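PDB 6UH2: short chain dehydrogenase from Leptospira borgpetersenii serovar Hardjo-bovis, which binds NAD+ and probably catalyses the NAD-dependent oxidation or reduction of a CH-OH group in a substrate not yet identified. Local coordinates for residues B[16-21]-B[236-241]; B[100-105]-B[111-116]; B[156-161]-B[219-224]. All coordinates share one frame; numbering follows the deposited sequence.

In the fold
The three contacts differ in burial and in chemistry. Interaction 1 joins helix 12-18 to helix 231-240 by buried aromatic packing. Interaction 2 lies at the surface, where the loop after strand 93-96 folds back on the first turns of helix 111-139 through aliphatic contacts and a water bridge. Interaction 3 is partly buried and ionic, tying the loop after strand 144-148 to the region of helix 212-220. They share no helix, but helices 212-220 and 231-240 follow each other in the chain, and interactions 1 and 3 both touch the second subunit. Interactions 1 and 2 lie on opposite sides of the chain's centre, whereas 2 and 3 come within about 7 Å at their nearest atoms.

Interaction 1 of 3, residues B[16-21]-B[236-241]; sequences DEFQDK and GVFFLT
F18 drives the edge of its ring into the face of F238, and the same ring meets T241 with CE1 and CZ. Atom CE2 of F18 sits 3.7 Å from CG of F238, above that ring but displaced toward its rim. The centroids lie 5.0 Å apart with the planes at 52°, an edge-to-face pair well short of perpendicular. At the F18 edge, CE1 comes 3.3 Å from the carbonyl O of T241, near the ring plane, where the slightly positive C-H rim suits an oxygen. Beside it, CZ of F18 lies 3.5 Å from OG1 of T241.

The T241 hydroxyl is turned back on the preceding turn. With chi1 at 59°, OG1 lies between the backbone N and the carbonyl carbon, from where it donates to O of V237, 2.8 Å away; it also hydrogen-bonds the hydroxyl of Y40. A threonine suits this buried place because its hydroxyl is satisfied by V237 O and Y40 even while it lies beside a phenylalanine ring. Farther out, F18 begins a type I turn closed by the bond from K21 N to F18 O. K21 NZ folds back to O of E17, 3.1 Å away, and forms a salt bridge with OD1 of D20 at 2.9 Å.

Y40 of helix 31-42 and F14 extend the aromatic cluster, Y40 meeting both phenylalanines and F14 meeting F238. Phenylalanine fits such a place, filling volume with nothing polar to satisfy. The whole is plain hydrophobic core packing, in which the short helix leading into strand 22-26 meets helix 231-240 on one flank of the Rossmann fold.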
# COMPACT_ATOMS: atom_id res chain seq x y z
N ASP B 16 -10.34 -17.12 0.53
CA ASP B 16 -11.21 -17.15 1.70
C ASP B 16 -11.86 -15.79 1.93
O ASP B 16 -13.00 -15.72 2.41
CB ASP B 16 -10.43 -17.55 2.96
CG ASP B 16 -9.88 -18.95 2.89
OD1 ASP B 16 -10.40 -19.75 2.08
OD2 ASP B 16 -8.93 -19.25 3.65
N GLU B 17 -11.15 -14.72 1.62
CA GLU B 17 -11.63 -13.36 1.88
C GLU B 17 -12.66 -12.91 0.85
O GLU B 17 -13.68 -12.30 1.20
CB GLU B 17 -10.44 -12.40 1.87
CG GLU B 17 -10.82 -10.96 2.00
CD GLU B 17 -10.45 -10.41 3.35
OE1 GLU B 17 -9.59 -11.03 4.02
OE2 GLU B 17 -11.04 -9.39 3.74
N PHE B 18 -12.41 -13.18 -0.42
CA PHE B 18 -13.21 -12.60 -1.50
C PHE B 18 -14.33 -13.51 -2.01
O PHE B 18 -15.12 -13.05 -2.84
CB PHE B 18 -12.29 -12.22 -2.65
CG PHE B 18 -11.39 -11.04 -2.35
CD1 PHE B 18 -11.91 -9.86 -1.83
CD2 PHE B 18 -10.03 -11.12 -2.59
CE1 PHE B 18 -11.08 -8.77 -1.57
CE2 PHE B 18 -9.19 -10.03 -2.33
CZ PHE B 18 -9.72 -8.86 -1.81
N GLN B 19 -14.42 -14.76 -1.54
CA GLN B 19 -15.38 -15.69 -2.15
C GLN B 19 -16.82 -15.25 -1.93
O GLN B 19 -17.69 -15.59 -2.74
CB GLN B 19 -15.17 -17.11 -1.63
CG GLN B 19 -15.55 -17.33 -0.18
CD GLN B 19 -15.42 -18.79 0.23
OE1 GLN B 19 -14.38 -19.41 0.01
NE2 GLN B 19 -16.47 -19.34 0.82
N ASP B 20 -17.10 -14.49 -0.87
CA ASP B 20 -18.46 -14.02 -0.61
C ASP B 20 -18.63 -12.55 -0.97
O ASP B 20 -19.60 -11.92 -0.55
CB ASP B 20 -18.86 -14.28 0.85
CG ASP B 20 -18.10 -13.40 1.84
OD1 ASP B 20 -17.10 -12.76 1.47
OD2 ASP B 20 -18.52 -13.34 3.02
N LYS B 21 -17.69 -12.00 -1.74
CA LYS B 21 -17.70 -10.58 -2.05
C LYS B 21 -18.20 -10.34 -3.47
O LYS B 21 -17.97 -11.15 -4.38
CB LYS B 21 -16.29 -9.97 -1.87
CG LYS B 21 -15.79 -9.97 -0.42
CD LYS B 21 -16.80 -9.24 0.47
CE LYS B 21 -16.33 -9.10 1.91
NZ LYS B 21 -15.78 -10.35 2.42
N GLY B 236 -1.69 -4.62 -4.52
CA GLY B 236 -2.18 -3.46 -3.79
C GLY B 236 -3.70 -3.32 -3.84
O GLY B 236 -4.33 -2.90 -2.86
N VAL B 237 -4.30 -3.64 -4.99
CA VAL B 237 -5.77 -3.67 -5.08
C VAL B 237 -6.34 -4.64 -4.06
O VAL B 237 -7.25 -4.31 -3.30
CB VAL B 237 -6.22 -4.02 -6.51
CG1 VAL B 237 -7.73 -4.31 -6.55
CG2 VAL B 237 -5.86 -2.88 -7.49
N PHE B 238 -5.79 -5.87 -4.02
CA PHE B 238 -6.26 -6.85 -3.04
C PHE B 238 -5.98 -6.39 -1.62
O PHE B 238 -6.83 -6.53 -0.73
CB PHE B 238 -5.58 -8.21 -3.29
CG PHE B 238 -6.22 -9.04 -4.39
CD1 PHE B 238 -7.23 -8.51 -5.19
CD2 PHE B 238 -5.82 -10.35 -4.61
CE1 PHE B 238 -7.81 -9.28 -6.20
CE2 PHE B 238 -6.40 -11.13 -5.62
CZ PHE B 238 -7.40 -10.58 -6.41
N PHE B 239 -4.79 -5.83 -1.38
CA PHE B 239 -4.47 -5.33 -0.04
C PHE B 239 -5.51 -4.32 0.43
O PHE B 239 -6.06 -4.44 1.54
CB PHE B 239 -3.08 -4.69 -0.05
CG PHE B 239 -2.73 -4.00 1.24
CD1 PHE B 239 -2.60 -4.72 2.41
CD2 PHE B 239 -2.52 -2.62 1.27
CE1 PHE B 239 -2.27 -4.09 3.61
CE2 PHE B 239 -2.18 -1.98 2.46
CZ PHE B 239 -2.06 -2.71 3.63
N LEU B 240 -5.82 -3.32 -0.39
CA LEU B 240 -6.69 -2.23 0.04
C LEU B 240 -8.17 -2.60 0.02
O LEU B 240 -9.00 -1.81 0.49
CB LEU B 240 -6.47 -0.99 -0.83
CG LEU B 240 -5.09 -0.32 -0.71
CD1 LEU B 240 -4.89 0.80 -1.75
CD2 LEU B 240 -4.92 0.26 0.69
N THR B 241 -8.55 -3.76 -0.51
CA THR B 241 -9.95 -4.15 -0.50
C THR B 241 -10.19 -5.39 0.35
O THR B 241 -11.25 -6.01 0.24
CB THR B 241 -10.47 -4.37 -1.92
OG1 THR B 241 -9.70 -5.40 -2.57
CG2 THR B 241 -10.42 -3.05 -2.72

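Interaction 2 of 3, residues B[100-105]-B[111-116]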
# COMPACT_ATOMS: atom_id res chain seq x y z
N ILE B 100 -10.12 8.51 -18.43
CA ILE B 100 -9.71 8.84 -19.79
C ILE B 100 -8.77 10.05 -19.76
O ILE B 100 -8.54 10.66 -18.72
CB ILE B 100 -10.90 9.13 -20.73
CG1 ILE B 100 -11.61 10.43 -20.31
CG2 ILE B 100 -11.87 7.96 -20.78
CD1 ILE B 100 -12.51 10.99 -21.39
N SER B 101 -8.23 10.37 -20.93
CA SER B 101 -7.37 11.53 -21.09
C SER B 101 -7.53 12.05 -22.52
O SER B 101 -8.34 11.54 -23.29
CB SER B 101 -5.90 11.19 -20.77
OG SER B 101 -5.09 12.36 -20.67
N VAL B 102 -6.75 13.08 -22.84
CA VAL B 102 -6.70 13.66 -24.17
C VAL B 102 -5.25 14.07 -24.40
O VAL B 102 -4.48 14.27 -23.45
CB VAL B 102 -7.68 14.85 -24.32
CG1 VAL B 102 -7.34 15.96 -23.31
CG2 VAL B 102 -7.72 15.38 -25.73
N PHE B 103 -4.84 14.18 -25.66
CA PHE B 103 -3.40 14.27 -25.91
C PHE B 103 -2.91 15.47 -26.71
O PHE B 103 -1.70 15.57 -26.93
CB PHE B 103 -2.96 12.95 -26.56
CG PHE B 103 -3.49 11.75 -25.82
CD1 PHE B 103 -2.92 11.36 -24.62
CD2 PHE B 103 -4.61 11.08 -26.28
CE1 PHE B 103 -3.42 10.28 -23.91
CE2 PHE B 103 -5.12 10.00 -25.58
CZ PHE B 103 -4.53 9.60 -24.39
N THR B 104 -3.79 16.38 -27.12
CA THR B 104 -3.34 17.59 -27.81
C THR B 104 -2.79 18.60 -26.79
O THR B 104 -3.05 18.49 -25.59
CB THR B 104 -4.50 18.20 -28.60
OG1 THR B 104 -5.58 18.50 -27.71
CG2 THR B 104 -4.99 17.22 -29.69
N PRO B 105 -2.02 19.59 -27.24
CA PRO B 105 -1.37 20.50 -26.28
C PRO B 105 -2.37 21.39 -25.54
O PRO B 105 -3.46 21.69 -26.02
CB PRO B 105 -0.46 21.36 -27.17
CG PRO B 105 -0.26 20.56 -28.41
CD PRO B 105 -1.54 19.82 -28.61
N ASP B 111 -13.17 23.05 -24.96
CA ASP B 111 -14.02 22.77 -23.81
C ASP B 111 -14.64 21.39 -23.88
O ASP B 111 -14.89 20.75 -22.85
CB ASP B 111 -15.10 23.84 -23.68
CG ASP B 111 -14.53 25.20 -23.32
OD1 ASP B 111 -13.44 25.25 -22.70
OD2 ASP B 111 -15.17 26.21 -23.67
N GLU B 112 -14.90 20.89 -25.09
CA GLU B 112 -15.48 19.56 -25.20
C GLU B 112 -14.50 18.50 -24.70
O GLU B 112 -14.90 17.57 -23.99
CB GLU B 112 -15.90 19.31 -26.65
CG GLU B 112 -17.07 20.20 -27.12
CD GLU B 112 -16.72 21.69 -27.31
OE1 GLU B 112 -15.53 22.04 -27.52
OE2 GLU B 112 -17.66 22.52 -27.26
N GLU B 113 -13.22 18.63 -25.05
CA GLU B 113 -12.20 17.72 -24.52
C GLU B 113 -12.10 17.84 -23.01
O GLU B 113 -12.14 16.84 -22.29
CB GLU B 113 -10.84 18.04 -25.14
CG GLU B 113 -10.71 17.74 -26.61
CD GLU B 113 -9.50 18.42 -27.22
OE1 GLU B 113 -8.86 19.25 -26.52
OE2 GLU B 113 -9.21 18.15 -28.40
N PHE B 114 -11.93 19.07 -22.52
CA PHE B 114 -11.79 19.32 -21.09
C PHE B 114 -12.96 18.72 -20.32
O PHE B 114 -12.77 17.98 -19.35
CB PHE B 114 -11.69 20.83 -20.85
CG PHE B 114 -11.31 21.21 -19.44
CD1 PHE B 114 -12.27 21.31 -18.45
CD2 PHE B 114 -9.99 21.48 -19.11
CE1 PHE B 114 -11.93 21.67 -17.16
CE2 PHE B 114 -9.63 21.84 -17.82
CZ PHE B 114 -10.61 21.94 -16.84
N ASN B 115 -14.19 19.03 -20.75
CA ASN B 115 -15.38 18.58 -20.03
C ASN B 115 -15.54 17.06 -20.09
O ASN B 115 -16.07 16.47 -19.14
CB ASN B 115 -16.62 19.27 -20.58
CG ASN B 115 -16.62 20.75 -20.27
OD1 ASN B 115 -16.03 21.17 -19.28
ND2 ASN B 115 -17.28 21.53 -21.11
N GLU B 116 -15.13 16.43 -21.18
CA GLU B 116 -15.28 14.98 -21.26
C GLU B 116 -14.38 14.28 -20.25
O GLU B 116 -14.79 13.31 -19.60
CB GLU B 116 -14.98 14.49 -22.68
CG GLU B 116 -15.53 13.11 -22.98
CD GLU B 116 -17.00 12.98 -22.60
OE1 GLU B 116 -17.32 12.20 -21.68
OE2 GLU B 116 -17.84 13.69 -23.20
O HOH W 1 -7.34 19.96 -29.17
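V102, in the conformer described, lays one methyl against the extended chain of E113: CG2 touches CD of the glutamate at 3.8 Å and is nearly as close to CG. E113 stretches out beyond CG (chi2 164°), which carries its carboxylate past the valine to T104. The two polar groups are linked through one water, which accepts from OG1 of T104 at 2.7 Å and donates to OE2 of E113 at 2.7 Å. The other oxygen, OE1, accepts from the backbone N of T110 and forms a salt bridge with R109, so a glutamate here serves the helix start as well as the loop.

One helical turn after E113, E116 is met by I100, whose extended CG1 branch (chi2 163°) places CD1 3.7 Å from O of E116. CG of E116, swung opposite the backbone N (chi1 -161°), lies 4.0 Å from CD1 of I100. Beta-branched I100 and V102 suit the extended backbone of this loop, and I100 also touches the bound NAD. The arrangement belongs to the Rossmann fold, where the loop after strand 93-96 borders the cofactor pocket before entering helix 111-139.

Interaction 3 of 3, residues B[156-161]-B[219-224]; sequences IADMRI and IYKTPL
An Asx turn in the loop between strand 144-148 and helix 171-191 supplies the acidic half of this contact; the basic half comes from K221, in the segment that carries the last part of helix 212-220. D158 and K221 meet with their side chains crossing at about a right angle. NZ of K221 donates to OD2 of D158 at 3.1 Å, using the anti lone pair, the one directed away from the other oxygen. The lysine gets there by bending twice, at chi3 (88°) and chi4 (75°), which turns its ammonium group to the aspartate after its aliphatic part has passed I161. There CD of K221 rests 4.0 Å from CG2 of I161, a contact that suits a long apolar chain ending in a charge. Beyond them, I161 also packs on F214 and N217 of helix 212-220, and K221 lies against F259.

The carboxylate is held from its own loop too. OD1 of D158 accepts from the backbone N of R160 at 3.2 Å, the bond that defines the Asx turn, with the donor well above the carboxylate plane. It also takes NE of R160 at 2.7 Å, here through its syn lone pair and nearly in the plane of the guanidinium group, along a fairly straight N-H line of 162°. A weak bond from NH2 of R160 to OD2 of D158 completes the arginine's side-on grip. Aspartate fits because its short chain lets one carboxylate close the turn and still offer its second oxygen to K221.

The chemistry is that of a three-membered salt-bridge network. NH2 of R160 and NZ of K221 are 5.5 Å apart, and both cations face the same carboxylate, which would probably be kept ionised by them.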
# COMPACT_ATOMS: atom_id res chain seq x y z
N ILE B 156 4.19 15.81 -11.98
CA ILE B 156 3.78 16.50 -13.19
C ILE B 156 4.51 15.87 -14.36
O ILE B 156 5.71 15.60 -14.28
CB ILE B 156 4.05 18.02 -13.10
CG1 ILE B 156 3.15 18.67 -12.04
CG2 ILE B 156 3.89 18.69 -14.49
CD1 ILE B 156 1.67 18.49 -12.28
N ALA B 157 3.79 15.64 -15.45
CA ALA B 157 4.38 15.00 -16.61
C ALA B 157 5.49 15.86 -17.21
O ALA B 157 5.42 17.09 -17.22
CB ALA B 157 3.31 14.70 -17.66
N ASP B 158 6.51 15.18 -17.73
CA ASP B 158 7.61 15.81 -18.47
C ASP B 158 7.29 15.67 -19.96
O ASP B 158 7.32 14.56 -20.50
CB ASP B 158 8.93 15.13 -18.11
CG ASP B 158 10.12 15.72 -18.84
OD1 ASP B 158 9.98 16.78 -19.49
OD2 ASP B 158 11.21 15.11 -18.74
N MET B 159 6.97 16.78 -20.62
CA MET B 159 6.53 16.70 -22.01
C MET B 159 7.67 16.45 -22.98
O MET B 159 7.42 16.23 -24.17
CB MET B 159 5.77 17.96 -22.41
CG MET B 159 4.31 17.71 -22.80
SD MET B 159 3.22 17.40 -21.39
CE MET B 159 3.43 15.65 -21.10
N ARG B 160 8.91 16.47 -22.51
CA ARG B 160 10.03 16.09 -23.34
C ARG B 160 10.13 14.58 -23.55
O ARG B 160 10.85 14.14 -24.44
CB ARG B 160 11.32 16.64 -22.73
CG ARG B 160 11.25 18.15 -22.45
CD ARG B 160 12.38 18.63 -21.54
NE ARG B 160 12.27 18.10 -20.18
CZ ARG B 160 13.09 18.42 -19.18
NH1 ARG B 160 14.09 19.28 -19.40
NH2 ARG B 160 12.93 17.90 -17.98
N ILE B 161 9.40 13.78 -22.77
CA ILE B 161 9.46 12.33 -22.98
C ILE B 161 8.58 11.88 -24.14
O ILE B 161 8.76 10.76 -24.64
CB ILE B 161 9.09 11.55 -21.70
CG1 ILE B 161 7.58 11.46 -21.53
CG2 ILE B 161 9.73 12.20 -20.48
CD1 ILE B 161 7.15 10.58 -20.36
N ILE B 219 11.58 4.48 -18.85
CA ILE B 219 12.37 3.58 -18.01
C ILE B 219 13.55 4.31 -17.39
O ILE B 219 13.97 3.97 -16.27
CB ILE B 219 12.81 2.36 -18.85
CG1 ILE B 219 11.60 1.47 -19.15
CG2 ILE B 219 13.91 1.59 -18.17
CD1 ILE B 219 11.93 0.22 -19.93
N TYR B 220 14.09 5.32 -18.06
CA TYR B 220 15.21 6.08 -17.49
C TYR B 220 14.79 6.83 -16.23
O TYR B 220 15.62 7.01 -15.32
CB TYR B 220 15.78 7.05 -18.53
CG TYR B 220 16.91 7.89 -18.01
CD1 TYR B 220 18.21 7.40 -17.98
CD2 TYR B 220 16.68 9.17 -17.51
CE1 TYR B 220 19.26 8.17 -17.50
CE2 TYR B 220 17.71 9.94 -17.02
CZ TYR B 220 19.00 9.44 -17.02
OH TYR B 220 20.03 10.22 -16.53
N LYS B 221 13.54 7.27 -16.15
CA LYS B 221 13.02 7.93 -14.96
C LYS B 221 12.51 6.97 -13.89
O LYS B 221 12.03 7.42 -12.85
CB LYS B 221 11.88 8.89 -15.34
CG LYS B 221 12.27 9.93 -16.39
CD LYS B 221 11.03 10.48 -17.09
CE LYS B 221 10.43 11.67 -16.35
NZ LYS B 221 11.23 12.91 -16.55
N THR B 222 12.59 5.65 -14.12
CA THR B 222 11.99 4.69 -13.21
C THR B 222 13.08 3.92 -12.48
O THR B 222 13.85 3.19 -13.13
CB THR B 222 11.06 3.72 -13.95
OG1 THR B 222 10.13 4.47 -14.76
CG2 THR B 222 10.28 2.85 -12.94
N PRO B 223 13.22 4.09 -11.17
CA PRO B 223 14.27 3.36 -10.43
C PRO B 223 14.25 1.86 -10.65
O PRO B 223 15.31 1.25 -10.81
CB PRO B 223 13.96 3.72 -8.97
CG PRO B 223 13.39 5.10 -9.07
CD PRO B 223 12.53 5.08 -10.32
N LEU B 224 13.08 1.23 -10.69
CA LEU B 224 13.03 -0.21 -10.89
C LEU B 224 13.23 -0.61 -12.34
O LEU B 224 13.20 -1.81 -12.64
CB LEU B 224 11.72 -0.78 -10.35
CG LEU B 224 11.70 -0.79 -8.80
CD1 LEU B 224 10.50 -1.56 -8.25
CD2 LEU B 224 13.01 -1.35 -8.25